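Local coordinates for 26.7 kDa salivary protein (Phlebotomus duboscqi, PDB 6MT7), which binds and sequesters cysteinyl leukotrienes and a thromboxane A2 analogue, blunting the host response and platelet aggregation while the female sand fly takes blood, at residues G54-E58 and Q59-L63; M69-F72 and N73-V77; Y210-V213 and E214-S218; A159-A162 and Y163-L167; C94-I97 and Y98-I102. All coordinates share one frame; numbering follows the deposited sequence.

Contact 1. Residues G54-E58 and Q59-L63; sequences GLYNE and QNKSL
A short antiparallel beta hairpin, strands 56-57 and 62-63, brings Asn57 against Gln59, Asn60, Lys61 and Ser62. Asn57 and Ser62 are its hydrogen-bonded pair: Asn57 N donates to Ser62 O over 2.8 Å, and Ser62 N answers to Asn57 O at a longer 3.3 Å. Lys61 N also approaches Asn57 O, but bent and weak. With Lys61 and Ser62 both facing Asn57, the hairpin carries a G1 beta bulge, its first residue, Lys61, having positive phi. The carboxamide of Asn57 folds over the turn because its CG stands opposite the backbone N (chi1 178°). From there OD1 takes Asn60 N at 3.2 Å, the donor lying well above the amide plane, and a weaker bond from Gln59 N. The side chains of Asn57 and Asn60 cross at about a right angle, their amide planes 31° apart, and a water links Asn57 ND2 to Gln59 OE1. Ser62 OG donates a hydrogen bond to Asn60 O, 3.0 Å away. Tyr56 and Leu63, a non-hydrogen-bonded pair, share the other face of the sheet: Leu63 CD2 meets the ring edge 4.1 Å from Tyr56 CD1, while the phenol runs beside Lys61, with Tyr56 OH 3.4 Å from Lys61 CA. Ile97 of helix 94-106 packs on Tyr56, and Leu55 and Leu63 both pack on Trp50, a residue of the pocket that holds the Triton fragment.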
# COMPACT_ATOMS: atom_id res chain seq x y z
N GLY A 54 0.88 -4.97 3.49
CA GLY A 54 1.03 -6.41 3.36
C GLY A 54 1.30 -7.12 4.66
O GLY A 54 1.78 -8.26 4.65
N LEU A 55 0.96 -6.50 5.79
CA LEU A 55 1.34 -7.03 7.10
C LEU A 55 0.14 -7.47 7.93
O LEU A 55 0.29 -7.74 9.13
CB LEU A 55 2.17 -5.99 7.84
CG LEU A 55 3.47 -5.67 7.10
CD1 LEU A 55 4.19 -4.53 7.80
CD2 LEU A 55 4.35 -6.94 7.04
N TYR A 56 -1.05 -7.55 7.34
CA TYR A 56 -2.23 -8.04 8.03
C TYR A 56 -2.77 -9.25 7.29
O TYR A 56 -3.09 -9.16 6.10
CB TYR A 56 -3.31 -6.95 8.15
CG TYR A 56 -4.56 -7.40 8.88
CD1 TYR A 56 -4.52 -7.74 10.23
CD2 TYR A 56 -5.77 -7.48 8.22
CE1 TYR A 56 -5.67 -8.16 10.91
CE2 TYR A 56 -6.94 -7.89 8.89
CZ TYR A 56 -6.87 -8.22 10.23
OH TYR A 56 -8.02 -8.61 10.89
N ASN A 57 -2.84 -10.38 7.98
CA ASN A 57 -3.31 -11.62 7.39
C ASN A 57 -4.82 -11.66 7.55
O ASN A 57 -5.33 -11.82 8.66
CB ASN A 57 -2.62 -12.81 8.06
CG ASN A 57 -3.08 -14.15 7.54
OD1 ASN A 57 -4.15 -14.29 6.97
ND2 ASN A 57 -2.24 -15.18 7.75
N GLU A 58 -5.54 -11.48 6.44
CA GLU A 58 -7.00 -11.41 6.51
C GLU A 58 -7.62 -12.76 6.84
O GLU A 58 -8.73 -12.81 7.38
CB GLU A 58 -7.57 -10.86 5.21
CG GLU A 58 -7.19 -9.41 4.93
CD GLU A 58 -7.75 -8.88 3.62
OE1 GLU A 58 -7.14 -9.15 2.56
OE2 GLU A 58 -8.79 -8.20 3.64
N GLN A 59 -6.92 -13.86 6.54
CA GLN A 59 -7.49 -15.18 6.80
C GLN A 59 -7.51 -15.49 8.30
O GLN A 59 -8.52 -15.97 8.83
CB GLN A 59 -6.71 -16.24 6.03
CG GLN A 59 -7.41 -17.59 5.94
CD GLN A 59 -6.93 -18.58 7.00
OE1 GLN A 59 -5.78 -18.53 7.44
NE2 GLN A 59 -7.81 -19.49 7.41
N ASN A 60 -6.41 -15.24 9.01
CA ASN A 60 -6.37 -15.51 10.44
C ASN A 60 -6.54 -14.25 11.30
O ASN A 60 -6.46 -14.34 12.53
CB ASN A 60 -5.07 -16.27 10.82
CG ASN A 60 -3.82 -15.40 10.76
OD1 ASN A 60 -3.89 -14.22 10.47
ND2 ASN A 60 -2.66 -16.01 11.05
N LYS A 61 -6.81 -13.10 10.67
CA LYS A 61 -7.09 -11.83 11.36
C LYS A 61 -5.96 -11.45 12.30
O LYS A 61 -6.19 -10.90 13.38
CB LYS A 61 -8.42 -11.88 12.11
CG LYS A 61 -9.63 -12.04 11.21
CD LYS A 61 -10.91 -11.98 12.01
CE LYS A 61 -12.13 -12.18 11.12
NZ LYS A 61 -13.35 -11.58 11.73
N SER A 62 -4.72 -11.72 11.89
CA SER A 62 -3.55 -11.48 12.72
C SER A 62 -2.50 -10.71 11.93
O SER A 62 -2.46 -10.78 10.71
CB SER A 62 -2.93 -12.79 13.22
OG SER A 62 -3.92 -13.59 13.83
N LEU A 63 -1.66 -9.97 12.65
CA LEU A 63 -0.53 -9.33 12.00
C LEU A 63 0.50 -10.37 11.59
O LEU A 63 0.70 -11.39 12.25
CB LEU A 63 0.11 -8.31 12.93
CG LEU A 63 -0.79 -7.11 13.21
CD1 LEU A 63 -0.13 -6.27 14.25
CD2 LEU A 63 -1.04 -6.32 11.93
O HOH W 1 -3.48 -17.85 7.23

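Contact 2. Residues M69-F72 and N73-V77; sequences MEQF and NSRSV
Phe72 and Val77 make the close apolar part of this helix end: Val77 CG1 sits at the edge of the phenyl ring, near its plane, 3.6 Å from Phe72 CD1. The valine is brought there by CG1 lying opposite its own backbone N (chi1 -175°), which sends the methyl to the ring rim instead of over a face. Leu112 and Ile79 also pack on Phe72, while Val77 rests on Asp111 and Thr114 of helix 109-115, leaving both side chains buried. Between them runs the backbone of a Schellman motif that ends helix 65-74. Val77 N donates to Phe72 O over 3.0 Å, nearly straight at 171°, and Ser76 N reaches Asn73 O at 3.2 Å; Ser76, with positive phi, is the C-prime residue that turns the chain out of the helix. Two polar side chains belong to this firmly held part. The carboxamide of Gln71 is gripped at both ends, OE1 by Arg6 N and NE2 by Ala115 O, and Arg75 lays CG against Gln71 O at 3.1 Å, then bends twice to carry its guanidinium to Thr114 O. The solvent side is looser. Asn73 and Ser74 are exposed, and their side chains meet mostly backbone: Asn73 CG lies 3.4 Å from Met69 O, and Ser74 OG sits between two carbonyls, 3.0 Å from Gln71 O and 3.1 Å from Glu70 O. Residue 69 is a selenomethionine whose side chain leads away from this turn, and Glu70 OE1 forms a salt bridge with Arg67.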
# COMPACT_ATOMS: atom_id res chain seq x y z
N MSE A 69 9.11 -8.50 11.64
CA MSE A 69 10.45 -8.73 12.12
C MSE A 69 11.45 -8.70 10.97
O MSE A 69 12.56 -8.17 11.10
CB MSE A 69 10.49 -10.07 12.86
CG MSE A 69 9.87 -9.90 14.23
SE MSE A 69 9.90 -11.52 15.28
CE MSE A 69 8.91 -12.61 14.04
N GLU A 70 11.04 -9.26 9.83
CA GLU A 70 11.88 -9.22 8.64
C GLU A 70 12.15 -7.79 8.19
O GLU A 70 13.26 -7.47 7.75
CB GLU A 70 11.22 -10.02 7.51
CG GLU A 70 11.99 -9.97 6.21
CD GLU A 70 11.39 -10.85 5.13
OE1 GLU A 70 10.40 -11.57 5.42
OE2 GLU A 70 11.92 -10.82 3.99
N GLN A 71 11.15 -6.91 8.30
CA GLN A 71 11.39 -5.52 7.94
C GLN A 71 12.50 -4.93 8.81
O GLN A 71 13.41 -4.27 8.30
CB GLN A 71 10.11 -4.69 8.07
CG GLN A 71 10.26 -3.28 7.48
CD GLN A 71 10.10 -3.29 5.96
OE1 GLN A 71 9.56 -4.24 5.40
NE2 GLN A 71 10.55 -2.24 5.30
N PHE A 72 12.43 -5.15 10.12
CA PHE A 72 13.46 -4.63 11.01
C PHE A 72 14.82 -5.23 10.66
O PHE A 72 15.81 -4.51 10.51
CB PHE A 72 13.11 -4.93 12.46
CG PHE A 72 12.12 -3.99 13.05
CD1 PHE A 72 12.53 -2.86 13.73
CD2 PHE A 72 10.76 -4.24 12.95
CE1 PHE A 72 11.61 -1.99 14.29
CE2 PHE A 72 9.84 -3.37 13.49
CZ PHE A 72 10.26 -2.25 14.17
N ASN A 73 14.87 -6.55 10.50
CA ASN A 73 16.15 -7.20 10.22
C ASN A 73 16.75 -6.71 8.91
O ASN A 73 17.96 -6.45 8.83
CB ASN A 73 15.98 -8.72 10.20
CG ASN A 73 15.77 -9.30 11.58
OD1 ASN A 73 16.22 -8.75 12.58
ND2 ASN A 73 15.07 -10.43 11.64
N SER A 74 15.93 -6.56 7.88
CA SER A 74 16.46 -6.17 6.58
C SER A 74 16.97 -4.73 6.58
O SER A 74 17.87 -4.39 5.81
CB SER A 74 15.40 -6.36 5.50
OG SER A 74 14.36 -5.40 5.66
N ARG A 75 16.41 -3.89 7.45
CA ARG A 75 16.82 -2.50 7.58
C ARG A 75 17.87 -2.28 8.66
O ARG A 75 18.21 -1.13 8.95
CB ARG A 75 15.59 -1.63 7.88
CG ARG A 75 14.49 -1.73 6.82
CD ARG A 75 14.74 -0.81 5.65
NE ARG A 75 14.85 0.57 6.10
CZ ARG A 75 15.93 1.33 5.97
NH1 ARG A 75 17.03 0.85 5.39
NH2 ARG A 75 15.92 2.57 6.43
N SER A 76 18.39 -3.36 9.27
CA SER A 76 19.38 -3.28 10.34
C SER A 76 18.89 -2.45 11.52
O SER A 76 19.64 -1.64 12.08
CB SER A 76 20.73 -2.75 9.83
OG SER A 76 21.19 -3.47 8.69
N VAL A 77 17.63 -2.64 11.91
CA VAL A 77 17.05 -2.03 13.11
C VAL A 77 16.78 -3.14 14.11
O VAL A 77 16.21 -4.18 13.76
CB VAL A 77 15.75 -1.26 12.80
CG1 VAL A 77 15.26 -0.54 14.04
CG2 VAL A 77 15.96 -0.27 11.65

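Contact 3. Residues Y210-V213 and E214-S218; sequences YNCV and EKHNS
Cys212 holds SG opposite its backbone N (chi1 179°), and His216, one turn on, swings CG beside its own N (chi1 -73°); together these torsions lay sulfur and imidazole along the same flank of helix 203-216, near its C-terminal end. Cys212 SG comes 3.8 Å from His216 NE2, with the sulfur set obliquely to the ring. The same sulfur forms the disulfide with Cys193, so the imidazole lies beside a covalent link between this helix and helix 187-196. Gln189 and Cys193 of that helix touch the ring as well, and NE2 makes a weak hydrogen bond to Ser192 OG. His216 CD2 lies 3.1 Å from Cys212 O, which meets the ring obliquely and also accepts His216 N in the regular helical bond. A second i to i+4 pair lies on another side. Glu214 extends its chain so that OE1 stops 3.7 Å from Tyr210 CE1; carboxylate and phenol planes stand 83° apart, and the oxygen meets the ring obliquely. Tyr210 is also stacked with the ring of His158 and rests on Leu221 of helix 220-227. Val213 is buried against Ile185 and Leu221. The helix closes at Asn217, the first residue to leave helical geometry. Its OD1 caps Gln219 N as the next helix begins, while Asn217 N still donates to Val213 O, 3.1 Å away.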
# COMPACT_ATOMS: atom_id res chain seq x y z
N TYR A 210 -6.74 -3.33 -15.72
CA TYR A 210 -6.81 -1.95 -16.17
C TYR A 210 -8.06 -1.71 -17.00
O TYR A 210 -8.84 -0.79 -16.73
CB TYR A 210 -5.54 -1.61 -16.96
CG TYR A 210 -5.42 -0.17 -17.41
CD1 TYR A 210 -6.13 0.31 -18.51
CD2 TYR A 210 -4.59 0.72 -16.74
CE1 TYR A 210 -6.03 1.63 -18.92
CE2 TYR A 210 -4.47 2.04 -17.15
CZ TYR A 210 -5.19 2.49 -18.24
OH TYR A 210 -5.07 3.80 -18.64
N ASN A 211 -8.26 -2.53 -18.04
CA ASN A 211 -9.39 -2.31 -18.95
C ASN A 211 -10.72 -2.53 -18.24
O ASN A 211 -11.70 -1.85 -18.56
CB ASN A 211 -9.27 -3.24 -20.15
CG ASN A 211 -8.08 -2.89 -21.03
OD1 ASN A 211 -7.69 -1.73 -21.12
ND2 ASN A 211 -7.50 -3.89 -21.68
N CYS A 212 -10.76 -3.45 -17.28
CA CYS A 212 -12.01 -3.72 -16.56
C CYS A 212 -12.38 -2.57 -15.65
O CYS A 212 -13.55 -2.16 -15.60
CB CYS A 212 -11.88 -5.02 -15.76
SG CYS A 212 -13.36 -5.45 -14.82
N VAL A 213 -11.41 -2.02 -14.92
CA VAL A 213 -11.70 -0.88 -14.05
C VAL A 213 -12.14 0.31 -14.89
O VAL A 213 -13.11 1.00 -14.57
CB VAL A 213 -10.48 -0.54 -13.18
CG1 VAL A 213 -10.67 0.81 -12.48
CG2 VAL A 213 -10.23 -1.64 -12.13
N GLU A 214 -11.44 0.56 -16.01
CA GLU A 214 -11.78 1.70 -16.85
C GLU A 214 -13.18 1.55 -17.44
O GLU A 214 -13.89 2.55 -17.61
CB GLU A 214 -10.75 1.85 -17.96
CG GLU A 214 -10.88 3.14 -18.75
CD GLU A 214 -9.71 3.36 -19.69
OE1 GLU A 214 -9.33 2.40 -20.41
OE2 GLU A 214 -9.18 4.48 -19.72
N LYS A 215 -13.58 0.32 -17.76
CA LYS A 215 -14.93 0.10 -18.28
C LYS A 215 -15.99 0.46 -17.24
O LYS A 215 -17.05 1.00 -17.58
CB LYS A 215 -15.08 -1.34 -18.74
CG LYS A 215 -16.41 -1.64 -19.42
CD LYS A 215 -16.20 -2.15 -20.84
CE LYS A 215 -17.54 -2.42 -21.53
NZ LYS A 215 -17.90 -1.35 -22.50
N HIS A 216 -15.73 0.17 -15.96
CA HIS A 216 -16.70 0.49 -14.92
C HIS A 216 -16.80 1.99 -14.70
O HIS A 216 -17.91 2.53 -14.55
CB HIS A 216 -16.34 -0.23 -13.62
CG HIS A 216 -16.62 -1.70 -13.65
ND1 HIS A 216 -17.88 -2.22 -13.88
CD2 HIS A 216 -15.80 -2.76 -13.49
CE1 HIS A 216 -17.82 -3.54 -13.86
NE2 HIS A 216 -16.57 -3.89 -13.62
N ASN A 217 -15.66 2.69 -14.67
CA ASN A 217 -15.67 4.14 -14.52
C ASN A 217 -14.47 4.71 -15.25
O ASN A 217 -13.32 4.44 -14.87
CB ASN A 217 -15.66 4.55 -13.05
CG ASN A 217 -15.90 6.04 -12.85
OD1 ASN A 217 -15.08 6.86 -13.26
ND2 ASN A 217 -17.02 6.39 -12.24
N SER A 218 -14.73 5.50 -16.30
CA SER A 218 -13.65 5.97 -17.16
C SER A 218 -12.74 6.99 -16.49
O SER A 218 -11.65 7.24 -17.00
CB SER A 218 -14.22 6.57 -18.45
OG SER A 218 -15.10 7.64 -18.17

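Contact 4. Residues A159-A162 and Y163-L167; sequences ACSA and YYYRL
The chain runs helically from about residue 159 to 164, with Tyr164 N bonded to Cys160 O at 3.1 Å and Tyr165 N to Ser161 O at 2.9 Å. It then leaves the helix through Arg166, whose positive phi marks a Schellman motif: Leu167 N returns to Ala162 O at 2.9 Å, and Arg166 N to Tyr163 O. On one flank Cys160 SG, disulfide-bonded to Cys144, lies at the edge of the Tyr164 ring, 3.8 Å from Tyr164 CD2. Tyr163 CD2 stands over the centre of that ring's face. On another flank Tyr165 CD2 comes to 3.2 Å from Ser161 O, while a water joins Tyr165 OH to Ser161 OG, which also bonds to Glu150. At the turn, Arg166 NH1 donates to Tyr164 O at 3.1 Å, the oxygen lying in the guanidinium plane. The guanidinium is further held by a salt bridge to Asp9, a bond to Tyr231 OH and a cation-pi contact with Trp13. With its charge paired in this way, the buried arginine probably stays protonated, and it ties the exit of the helix to both the N-terminal part and the C-terminal end of the chain.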
# COMPACT_ATOMS: atom_id res chain seq x y z
N ALA A 159 1.03 -2.56 -18.40
CA ALA A 159 1.70 -3.42 -17.42
C ALA A 159 2.26 -2.61 -16.26
O ALA A 159 2.16 -3.01 -15.10
CB ALA A 159 2.80 -4.22 -18.10
N CYS A 160 2.88 -1.47 -16.57
CA CYS A 160 3.47 -0.63 -15.55
C CYS A 160 2.39 0.13 -14.79
O CYS A 160 2.40 0.17 -13.55
CB CYS A 160 4.48 0.33 -16.22
SG CYS A 160 5.26 1.58 -15.17
N SER A 161 1.44 0.72 -15.52
CA SER A 161 0.40 1.53 -14.89
C SER A 161 -0.42 0.70 -13.91
O SER A 161 -0.76 1.17 -12.82
CB SER A 161 -0.52 2.13 -15.96
OG SER A 161 0.09 3.25 -16.58
N ALA A 162 -0.75 -0.53 -14.29
CA ALA A 162 -1.55 -1.37 -13.40
C ALA A 162 -0.82 -1.65 -12.09
O ALA A 162 -1.45 -1.75 -11.03
CB ALA A 162 -1.92 -2.68 -14.09
N TYR A 163 0.50 -1.80 -12.15
CA TYR A 163 1.27 -1.99 -10.93
C TYR A 163 1.20 -0.74 -10.04
O TYR A 163 0.92 -0.83 -8.84
CB TYR A 163 2.73 -2.36 -11.24
CG TYR A 163 3.56 -2.33 -9.98
CD1 TYR A 163 3.53 -3.39 -9.09
CD2 TYR A 163 4.32 -1.21 -9.65
CE1 TYR A 163 4.24 -3.35 -7.91
CE2 TYR A 163 5.03 -1.15 -8.46
CZ TYR A 163 4.99 -2.23 -7.59
OH TYR A 163 5.69 -2.19 -6.41
N TYR A 164 1.45 0.44 -10.61
CA TYR A 164 1.52 1.62 -9.76
C TYR A 164 0.15 2.07 -9.28
O TYR A 164 0.05 2.70 -8.21
CB TYR A 164 2.26 2.75 -10.49
CG TYR A 164 3.74 2.54 -10.40
CD1 TYR A 164 4.43 2.80 -9.22
CD2 TYR A 164 4.45 2.00 -11.46
CE1 TYR A 164 5.80 2.59 -9.11
CE2 TYR A 164 5.81 1.77 -11.36
CZ TYR A 164 6.48 2.07 -10.19
OH TYR A 164 7.84 1.84 -10.10
N TYR A 165 -0.92 1.75 -10.01
CA TYR A 165 -2.26 1.92 -9.48
C TYR A 165 -2.62 0.86 -8.44
O TYR A 165 -3.68 0.96 -7.83
CB TYR A 165 -3.30 1.86 -10.59
CG TYR A 165 -3.22 2.96 -11.62
CD1 TYR A 165 -2.85 4.25 -11.27
CD2 TYR A 165 -3.53 2.70 -12.95
CE1 TYR A 165 -2.79 5.27 -12.23
CE2 TYR A 165 -3.47 3.70 -13.91
CZ TYR A 165 -3.11 4.97 -13.55
OH TYR A 165 -3.06 5.95 -14.54
N ARG A 166 -1.74 -0.13 -8.24
CA ARG A 166 -1.98 -1.24 -7.32
C ARG A 166 -3.26 -1.99 -7.68
O ARG A 166 -4.03 -2.41 -6.81
CB ARG A 166 -1.99 -0.79 -5.85
CG ARG A 166 -0.60 -0.85 -5.20
CD ARG A 166 0.32 0.24 -5.77
NE ARG A 166 1.65 0.23 -5.16
CZ ARG A 166 2.59 1.15 -5.40
NH1 ARG A 166 2.35 2.16 -6.23
NH2 ARG A 166 3.76 1.08 -4.79
N LEU A 167 -3.46 -2.19 -8.98
CA LEU A 167 -4.42 -3.19 -9.43
C LEU A 167 -3.81 -4.59 -9.35
O LEU A 167 -4.53 -5.56 -9.10
CB LEU A 167 -4.88 -2.89 -10.85
CG LEU A 167 -5.42 -1.47 -11.06
CD1 LEU A 167 -5.83 -1.24 -12.51
CD2 LEU A 167 -6.57 -1.21 -10.11
O HOH W 2 -1.36 5.64 -16.65

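Contact 5. Residues C94-I97 and Y98-I102; sequences CKDI and YDKTI
Lys95 and Asp99, one turn apart near the start of helix 94-106, form an i to i+4 salt bridge on its outer surface. The lysine sets out from CB pointing away from the next turn, but with CG opposite the backbone N (chi1 167°) and further bends along the chain it curls back. Lys95 CG reaches 3.6 Å from Asp99 OD2, CD stays at the same distance from that oxygen with OD1 a little farther off, and CE keeps alongside. At the tip, Lys95 NZ and Asp99 OD2 form the salt bridge, modelled at a very short and hence doubtful 2.5 Å. Asp99 OD2 also receives a water that bridges to Asp96 OD1, so two acidic side chains share a solvent link; the other oxygen of Asp96 takes Asp91 N. Lys100, by contrast, leaves Asp96 and sends NZ to Ser87 O. Cys94 fastens the first turn to helix 40-52 through its disulfide with Cys44. The inner side faces that same helix: Ile97 lies on Lys47 and Trp50, and Tyr98 meets His43 with ring planes at about 45°. Tyr98 OH bonds to the backbone O of Leu36, a residue of the ligand pocket. Ile102 CB lies over one face of the Tyr98 ring, toward its rim. One turn beyond Ile97, Thr101 turns its hydroxyl back into the helix, OG1 lying between its own N and carbonyl carbon (chi1 54°). Trp50 NE1 of the pocket makes a weak bond to this hydroxyl. Thr101 OG1 donates to Ile97 O at 2.7 Å, whereas Thr101 N reaches the same oxygen only weakly, at 3.2 Å.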
# COMPACT_ATOMS: atom_id res chain seq x y z
N CYS A 94 -11.17 -2.38 13.62
CA CYS A 94 -10.09 -1.40 13.67
C CYS A 94 -9.66 -1.15 15.10
O CYS A 94 -8.47 -0.95 15.38
CB CYS A 94 -10.52 -0.08 13.04
SG CYS A 94 -11.31 -0.11 11.41
N LYS A 95 -10.62 -1.09 16.02
CA LYS A 95 -10.30 -0.81 17.42
C LYS A 95 -9.35 -1.86 17.99
O LYS A 95 -8.38 -1.51 18.68
CB LYS A 95 -11.58 -0.73 18.24
CG LYS A 95 -11.37 -0.76 19.74
CD LYS A 95 -11.07 0.62 20.28
CE LYS A 95 -11.54 0.74 21.73
NZ LYS A 95 -10.74 -0.14 22.65
N ASP A 96 -9.60 -3.15 17.71
CA ASP A 96 -8.74 -4.19 18.28
C ASP A 96 -7.34 -4.14 17.68
O ASP A 96 -6.34 -4.30 18.39
CB ASP A 96 -9.37 -5.57 18.04
CG ASP A 96 -8.86 -6.62 19.02
OD1 ASP A 96 -8.54 -6.27 20.17
OD2 ASP A 96 -8.82 -7.80 18.63
N ILE A 97 -7.24 -3.91 16.37
CA ILE A 97 -5.93 -3.85 15.74
C ILE A 97 -5.15 -2.64 16.25
O ILE A 97 -3.95 -2.73 16.51
CB ILE A 97 -6.07 -3.86 14.22
CG1 ILE A 97 -6.56 -5.23 13.77
CG2 ILE A 97 -4.75 -3.51 13.55
CD1 ILE A 97 -7.12 -5.26 12.37
N TYR A 98 -5.84 -1.51 16.41
CA TYR A 98 -5.22 -0.33 17.01
C TYR A 98 -4.76 -0.62 18.43
O TYR A 98 -3.61 -0.32 18.80
CB TYR A 98 -6.22 0.84 16.99
CG TYR A 98 -5.73 2.10 17.66
CD1 TYR A 98 -5.96 2.33 19.01
CD2 TYR A 98 -5.06 3.08 16.93
CE1 TYR A 98 -5.52 3.48 19.63
CE2 TYR A 98 -4.61 4.25 17.54
CZ TYR A 98 -4.86 4.45 18.90
OH TYR A 98 -4.44 5.58 19.54
N ASP A 99 -5.63 -1.19 19.26
CA ASP A 99 -5.27 -1.43 20.66
C ASP A 99 -4.09 -2.38 20.77
O ASP A 99 -3.29 -2.27 21.71
CB ASP A 99 -6.45 -1.99 21.45
CG ASP A 99 -7.54 -0.96 21.70
OD1 ASP A 99 -7.30 0.26 21.53
OD2 ASP A 99 -8.65 -1.37 22.09
N LYS A 100 -3.99 -3.34 19.85
CA LYS A 100 -2.89 -4.28 19.90
C LYS A 100 -1.59 -3.67 19.43
O LYS A 100 -0.52 -4.17 19.80
CB LYS A 100 -3.23 -5.52 19.06
CG LYS A 100 -4.07 -6.52 19.85
CD LYS A 100 -4.48 -7.71 18.99
CE LYS A 100 -3.33 -8.66 18.76
NZ LYS A 100 -3.24 -9.70 19.82
N THR A 101 -1.63 -2.57 18.68
CA THR A 101 -0.40 -2.04 18.12
C THR A 101 -0.03 -0.64 18.60
O THR A 101 1.08 -0.20 18.29
CB THR A 101 -0.46 -2.06 16.58
OG1 THR A 101 -1.63 -1.38 16.13
CG2 THR A 101 -0.54 -3.47 16.10
N ILE A 102 -0.87 0.05 19.35
CA ILE A 102 -0.59 1.46 19.61
C ILE A 102 0.61 1.62 20.53
O ILE A 102 1.45 2.51 20.33
CB ILE A 102 -1.85 2.19 20.14
CG1 ILE A 102 -1.60 3.70 20.29
CG2 ILE A 102 -2.32 1.58 21.45
CD1 ILE A 102 -1.00 4.39 19.05
O HOH W 3 -9.74 -3.97 21.57

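Overall arrangement
Contacts 1 and 5 touch beside the ligand pocket: Leu63 CD1 lies 3.4 Å from Thr101 CG2, and Tyr56 CE1 3.6 Å from Ile97 CD1, so the hairpin packs on helix 94-106. Side chains of both come within about 5 Å of the bound Triton fragment, Leu55 in contact 1 and Thr101 in contact 5. Contact 2 follows contact 1 in the chain, and its Phe72 side chain is about 7 Å from that ligand. Contacts 3 and 4 form a second cluster, joined through Tyr210 CE2 and Tyr165 CE2, 3.8 Å apart. Contact 3 lies across the chain's centre from contacts 2 and 5, their centres 38 and 35 Å away.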